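Local atomic coordinates of putative decarboxylase involved in desferrioxamine biosynthesis (Erwinia amylovora, PDB entry 5O5C), a protein that probably decarboxylates lysine with the help of pyridoxal 5'-phosphate, as a group II decarboxylase of the desferrioxamine siderophore pathway. Residues B[247-250]-B[251-255]; B[495-498]-B[499-503]. All coordinates share one frame; numbering follows the deposited sequence.

Contact 1: B[247-250]-B[251-255]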
ATOM      1  N   ASP B 247     -33.391  11.397   8.641  1.00 38.83           N
ATOM      2  CA  ASP B 247     -34.308  11.339   9.817  1.00 41.72           C
ATOM      3  C   ASP B 247     -33.779  10.362  10.850  1.00 37.41           C
ATOM      4  O   ASP B 247     -33.773  10.678  12.068  1.00 38.91           O
ATOM      5  CB  ASP B 247     -35.750  10.925   9.438  1.00 51.26           C
ATOM      6  CG  ASP B 247     -36.467  11.949   8.544  1.00 57.60           C
ATOM      7  OD1 ASP B 247     -36.066  13.137   8.483  1.00 70.49           O
ATOM      8  OD2 ASP B 247     -37.455  11.552   7.897  1.00 65.76           O
ATOM      9  N   CYS B 248     -33.340   9.182  10.386  1.00 29.85           N
ATOM     10  CA  CYS B 248     -32.806   8.191  11.307  1.00 29.98           C
ATOM     11  C   CYS B 248     -31.462   8.653  11.893  1.00 28.29           C
ATOM     12  O   CYS B 248     -31.139   8.277  13.009  1.00 25.87           O
ATOM     13  CB  CYS B 248     -32.624   6.825  10.644  1.00 31.57           C
ATOM     14  SG  CYS B 248     -34.147   6.055  10.044  1.00 32.95           S
ATOM     15  N   LEU B 249     -30.658   9.390  11.108  1.00 28.82           N
ATOM     16  CA  LEU B 249     -29.368   9.950  11.600  1.00 28.38           C
ATOM     17  C   LEU B 249     -29.657  10.929  12.732  1.00 30.56           C
ATOM     18  O   LEU B 249     -29.029  10.853  13.797  1.00 25.85           O
ATOM     19  CB  LEU B 249     -28.630  10.695  10.509  1.00 28.00           C
ATOM     20  CG  LEU B 249     -27.286  11.393  10.850  1.00 28.91           C
ATOM     21  CD1 LEU B 249     -26.289  10.430  11.492  1.00 28.82           C
ATOM     22  CD2 LEU B 249     -26.623  12.136   9.682  1.00 28.12           C
ATOM     23  N   LYS B 250     -30.614  11.838  12.474  1.00 30.82           N
ATOM     24  CA  LYS B 250     -31.057  12.871  13.446  1.00 30.37           C
ATOM     25  C   LYS B 250     -31.388  12.134  14.743  1.00 28.92           C
ATOM     26  O   LYS B 250     -30.757  12.357  15.801  1.00 28.56           O
ATOM     27  CB  LYS B 250     -32.265  13.654  12.850  1.00 34.64           C
ATOM     28  CG  LYS B 250     -32.604  15.010  13.469  1.00 41.51           C
ATOM     29  CD  LYS B 250     -33.452  15.886  12.523  1.00 45.73           C
ATOM     30  CE  LYS B 250     -34.786  15.229  12.140  1.00 48.22           C
ATOM     31  NZ  LYS B 250     -35.701  16.130  11.372  1.00 48.42           N
ATOM     32  N   GLN B 251     -32.262  11.146  14.627  1.00 30.03           N
ATOM     33  CA  GLN B 251     -32.647  10.290  15.766  1.00 34.44           C
ATOM     34  C   GLN B 251     -31.461   9.639  16.474  1.00 31.07           C
ATOM     35  O   GLN B 251     -31.401   9.563  17.714  1.00 29.66           O
ATOM     36  CB  GLN B 251     -33.645   9.211  15.301  1.00 36.11           C
ATOM     37  CG  GLN B 251     -35.010   9.784  14.967  1.00 40.19           C
ATOM     38  CD  GLN B 251     -35.739  10.299  16.206  1.00 47.27           C
ATOM     39  OE1 GLN B 251     -35.697  11.492  16.525  1.00 55.10           O
ATOM     40  NE2 GLN B 251     -36.373   9.394  16.925  1.00 45.53           N
ATOM     41  N   GLU B 252     -30.506   9.152  15.696  1.00 31.91           N
ATOM     42  CA  GLU B 252     -29.299   8.547  16.314  1.00 32.75           C
ATOM     43  C   GLU B 252     -28.436   9.535  17.042  1.00 30.13           C
ATOM     44  O   GLU B 252     -27.926   9.231  18.103  1.00 31.75           O
ATOM     45  CB  GLU B 252     -28.459   7.780  15.304  1.00 37.07           C
ATOM     46  CG  GLU B 252     -28.553   6.279  15.477  1.00 41.77           C
ATOM     47  CD  GLU B 252     -29.764   5.684  14.851  1.00 44.96           C
ATOM     48  OE1 GLU B 252     -30.402   6.410  14.056  1.00 55.00           O
ATOM     49  OE2 GLU B 252     -30.045   4.490  15.116  1.00 40.03           O
ATOM     50  N   VAL B 253     -28.249  10.712  16.459  1.00 31.61           N
ATOM     51  CA  VAL B 253     -27.445  11.747  17.077  1.00 30.93           C
ATOM     52  C   VAL B 253     -28.068  12.203  18.405  1.00 34.34           C
ATOM     53  O   VAL B 253     -27.334  12.418  19.376  1.00 32.37           O
ATOM     54  CB  VAL B 253     -27.229  12.937  16.120  1.00 32.81           C
ATOM     55  CG1 VAL B 253     -26.647  14.136  16.849  1.00 33.07           C
ATOM     56  CG2 VAL B 253     -26.313  12.533  14.966  1.00 29.74           C
ATOM     57  N   GLN B 254     -29.406  12.328  18.425  1.00 37.37           N
ATOM     58  CA  GLN B 254     -30.180  12.757  19.598  1.00 39.44           C
ATOM     59  C   GLN B 254     -30.245  11.681  20.697  1.00 40.08           C
ATOM     60  O   GLN B 254     -30.169  12.016  21.893  1.00 38.05           O
ATOM     61  CB  GLN B 254     -31.630  13.114  19.210  1.00 44.49           C
ATOM     62  CG  GLN B 254     -31.830  14.193  18.155  1.00 48.19           C
ATOM     63  CD  GLN B 254     -31.098  15.478  18.457  1.00 50.38           C
ATOM     64  OE1 GLN B 254     -31.279  16.066  19.521  1.00 54.42           O
ATOM     65  NE2 GLN B 254     -30.264  15.928  17.515  1.00 51.11           N
ATOM     66  N   ARG B 255     -30.414  10.412  20.313  1.00 38.14           N
ATOM     67  CA  ARG B 255     -30.323   9.304  21.295  1.00 44.52           C
ATOM     68  C   ARG B 255     -28.941   9.239  21.900  1.00 44.73           C
ATOM     69  O   ARG B 255     -28.778   8.957  23.081  1.00 41.23           O
ATOM     70  CB  ARG B 255     -30.634   7.940  20.684  1.00 49.51           C
ATOM     71  CG  ARG B 255     -32.080   7.519  20.831  1.00 58.26           C
ATOM     72  CD  ARG B 255     -32.416   6.344  19.916  1.00 66.84           C
ATOM     73  NE  ARG B 255     -33.818   6.342  19.489  1.00 70.31           N
ATOM     74  CZ  ARG B 255     -34.378   5.418  18.704  1.00 72.10           C
ATOM     75  NH1 ARG B 255     -33.671   4.384  18.237  1.00 73.65           N
ATOM     76  NH2 ARG B 255     -35.664   5.522  18.390  1.00 69.57           N
TER
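L249 and V253 stand one turn apart in helix 246-258, and the carbonyl of L249 accepts the amide of V253 in an i to i+4 helical bond, 2.8 Å between O and N. Two further i to i+4 bonds belong to the same ladder: Q251 N to D247 O and Q254 N to K250 O, both 3.0 Å. Each of these carbonyls thus has its amide partner within the helix.

On the buried face L249 and V253 also meet through their side chains. L249 holds CG anti to its backbone N (chi1 178°), which brings CD1 within 4.1 Å of CG2 of V253, a loose van der Waals touch in which the two side chains run at a slant to each other. V253 turns CG2 to the side of its own N, where it also lies 3.4 Å from L249 O. Leucine and valine, without polar ends, suit this inward stripe. The exposed face belongs to D247, K250 and Q251, with Q254 at its border beside H291. Q251 lays its CG 3.3 Å from D247 O before bending at chi2, while Q254 sets its CG 3.2 Å from K250 O, so both glutamines pack their methylenes on the preceding turn.

The helix is amphipathic and lies against the large mixed sheet of the PLP-binding domain. L249 and V253 both touch F210 of strand 207-212 and L287 of helix 281-290, while C248 and L249 reach V236 of the edge strand 233-236, one of the two outermost in this chain's sheet.

Contact 2: B[495-498]-B[499-503]; sequences EDVI and ALIVH
V497 O receives the amide N of I501 at 2.8 Å, the shortest of the bonds joining 495-498 to 499-503. It is also close to straight, with an angle of 172° at the hydrogen. The neighbouring rungs of helix 491-510 are a little longer: L500 N to D496 O and V502 N to I498 O both measure 3.0 Å, and A499 N reaches E495 O at a more bent 147°.

I501 packs back over the carbonyl that holds its amide. Its CG1 is anti to the carbonyl carbon (chi1 -72°) and so beside its own N, which leads the chain back along the preceding turn; CD1 ends 3.6 Å from V497 O and 4.3 Å from CG1 of V497. The methyl-to-methyl touch is light, and both branched side chains are buried, as befits aliphatic residues on an inward face. V502 sets both methyls beside the next carbonyl oxygen, CG1 and CG2 at 3.6 and 3.5 Å from I498 O. L500 rests its CB 3.3 Å from V497 O and carries its isobutyl end off the helix. The small A499 lies on the exposed side, its CB 3.3 Å from D496 O. D496 suits the solvent side, where OD2 forms a salt bridge with K105.

The apolar residues pack on one strand and two helices, with loop residues such as A467 and I469 beside them. V497 and I501 lie on F482 of strand 477-483, and I501 also meets L480 there, in the four-stranded antiparallel sheet. L500 packs on V461 and S464 and I501 on I457, all of helix 448-464, while I498 fits against L417 and L418 near the end of helix 397-420.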
ATOM      1  N   GLU B 495     -27.703 -11.069 -20.709  1.00 36.74           N
ATOM      2  CA  GLU B 495     -28.724 -12.107 -20.979  1.00 38.16           C
ATOM      3  C   GLU B 495     -28.161 -13.495 -20.730  1.00 36.22           C
ATOM      4  O   GLU B 495     -28.793 -14.302 -20.097  1.00 38.53           O
ATOM      5  CB  GLU B 495     -29.264 -12.074 -22.412  1.00 36.81           C
ATOM      6  CG  GLU B 495     -30.084 -10.868 -22.806  1.00 41.63           C
ATOM      7  CD  GLU B 495     -30.410 -10.893 -24.300  1.00 42.56           C
ATOM      8  OE1 GLU B 495     -30.932 -11.925 -24.769  1.00 51.57           O
ATOM      9  OE2 GLU B 495     -30.123  -9.907 -25.012  1.00 45.88           O
ATOM     10  N   ASP B 496     -26.960 -13.757 -21.236  1.00 36.64           N
ATOM     11  CA  ASP B 496     -26.314 -15.053 -21.019  1.00 31.90           C
ATOM     12  C   ASP B 496     -26.231 -15.423 -19.537  1.00 31.85           C
ATOM     13  O   ASP B 496     -26.586 -16.572 -19.143  1.00 29.55           O
ATOM     14  CB  ASP B 496     -24.906 -15.058 -21.667  1.00 30.90           C
ATOM     15  CG  ASP B 496     -24.949 -15.192 -23.185  1.00 35.62           C
ATOM     16  OD1 ASP B 496     -26.029 -15.422 -23.756  1.00 39.73           O
ATOM     17  OD2 ASP B 496     -23.896 -15.102 -23.837  1.00 34.07           O
ATOM     18  N   VAL B 497     -25.798 -14.452 -18.714  1.00 31.23           N
ATOM     19  CA  VAL B 497     -25.423 -14.712 -17.307  1.00 29.40           C
ATOM     20  C   VAL B 497     -26.723 -14.911 -16.514  1.00 30.04           C
ATOM     21  O   VAL B 497     -26.860 -15.861 -15.734  1.00 34.76           O
ATOM     22  CB  VAL B 497     -24.519 -13.602 -16.708  1.00 29.07           C
ATOM     23  CG1 VAL B 497     -24.073 -13.940 -15.289  1.00 31.32           C
ATOM     24  CG2 VAL B 497     -23.263 -13.396 -17.536  1.00 31.60           C
ATOM     25  N   ILE B 498     -27.694 -14.072 -16.790  1.00 29.63           N
ATOM     26  CA  ILE B 498     -29.036 -14.285 -16.272  1.00 33.59           C
ATOM     27  C   ILE B 498     -29.525 -15.701 -16.545  1.00 33.48           C
ATOM     28  O   ILE B 498     -30.091 -16.289 -15.651  1.00 34.09           O
ATOM     29  CB  ILE B 498     -30.053 -13.286 -16.813  1.00 32.81           C
ATOM     30  CG1 ILE B 498     -29.677 -11.893 -16.333  1.00 32.05           C
ATOM     31  CG2 ILE B 498     -31.453 -13.672 -16.344  1.00 36.81           C
ATOM     32  CD1 ILE B 498     -30.505 -10.785 -16.944  1.00 32.82           C
ATOM     33  N   ALA B 499     -29.280 -16.244 -17.747  1.00 33.99           N
ATOM     34  CA  ALA B 499     -29.768 -17.590 -18.114  1.00 35.21           C
ATOM     35  C   ALA B 499     -29.055 -18.685 -17.342  1.00 37.26           C
ATOM     36  O   ALA B 499     -29.647 -19.714 -16.966  1.00 35.60           O
ATOM     37  CB  ALA B 499     -29.612 -17.829 -19.607  1.00 37.32           C
ATOM     38  N   LEU B 500     -27.757 -18.465 -17.138  1.00 38.13           N
ATOM     39  CA  LEU B 500     -26.936 -19.286 -16.266  1.00 36.27           C
ATOM     40  C   LEU B 500     -27.430 -19.288 -14.817  1.00 30.15           C
ATOM     41  O   LEU B 500     -27.598 -20.330 -14.194  1.00 28.14           O
ATOM     42  CB  LEU B 500     -25.497 -18.764 -16.333  1.00 44.40           C
ATOM     43  CG  LEU B 500     -24.378 -19.754 -16.127  1.00 48.60           C
ATOM     44  CD1 LEU B 500     -24.489 -20.897 -17.118  1.00 49.51           C
ATOM     45  CD2 LEU B 500     -23.054 -19.011 -16.283  1.00 51.96           C
ATOM     46  N   ILE B 501     -27.688 -18.112 -14.295  1.00 29.76           N
ATOM     47  CA  ILE B 501     -28.270 -17.987 -12.974  1.00 27.86           C
ATOM     48  C   ILE B 501     -29.574 -18.790 -12.861  1.00 31.09           C
ATOM     49  O   ILE B 501     -29.718 -19.581 -11.922  1.00 31.45           O
ATOM     50  CB  ILE B 501     -28.497 -16.527 -12.634  1.00 22.89           C
ATOM     51  CG1 ILE B 501     -27.146 -15.842 -12.357  1.00 21.36           C
ATOM     52  CG2 ILE B 501     -29.376 -16.328 -11.421  1.00 22.62           C
ATOM     53  CD1 ILE B 501     -27.274 -14.351 -12.461  1.00 20.48           C
ATOM     54  N   VAL B 502     -30.500 -18.593 -13.805  1.00 34.13           N
ATOM     55  CA  VAL B 502     -31.784 -19.330 -13.777  1.00 33.76           C
ATOM     56  C   VAL B 502     -31.634 -20.822 -14.159  1.00 33.25           C
ATOM     57  O   VAL B 502     -32.339 -21.647 -13.611  1.00 29.45           O
ATOM     58  CB  VAL B 502     -32.934 -18.637 -14.574  1.00 41.39           C
ATOM     59  CG1 VAL B 502     -33.167 -17.208 -14.125  1.00 39.43           C
ATOM     60  CG2 VAL B 502     -32.681 -18.669 -16.056  1.00 44.93           C
ATOM     61  N   HIS B 503     -30.701 -21.188 -15.045  1.00 30.48           N
ATOM     62  CA  HIS B 503     -30.393 -22.598 -15.265  1.00 33.45           C
ATOM     63  C   HIS B 503     -30.003 -23.279 -13.942  1.00 31.90           C
ATOM     64  O   HIS B 503     -30.673 -24.189 -13.483  1.00 28.13           O
ATOM     65  CB  HIS B 503     -29.306 -22.797 -16.351  1.00 35.92           C
ATOM     66  CG  HIS B 503     -28.940 -24.235 -16.568  1.00 34.25           C
ATOM     67  ND1 HIS B 503     -27.647 -24.700 -16.462  1.00 36.85           N
ATOM     68  CD2 HIS B 503     -29.704 -25.317 -16.825  1.00 37.67           C
ATOM     69  CE1 HIS B 503     -27.631 -26.005 -16.671  1.00 33.80           C
ATOM     70  NE2 HIS B 503     -28.869 -26.406 -16.869  1.00 35.98           N
TER

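How the contacts relate
Both contacts are local, each lying within one helix between consecutive segments, so neither closes a long loop. Along the chain they come in series, without nesting or crossing: 247-255 belongs to helix 246-258, and 495-503 to helix 491-510, the last helix modelled. Their centres are 42 Å apart and their nearest atoms about 31 Å, with no touch between them. Contact 1 belongs to a helix set against the mixed sheet of the PLP-binding domain, near its outer strand 233-236. Contact 2 is part of the C-terminal region, joining the antiparallel sheet to helices 397-420 and 448-464. Both lie away from the cofactor pocket.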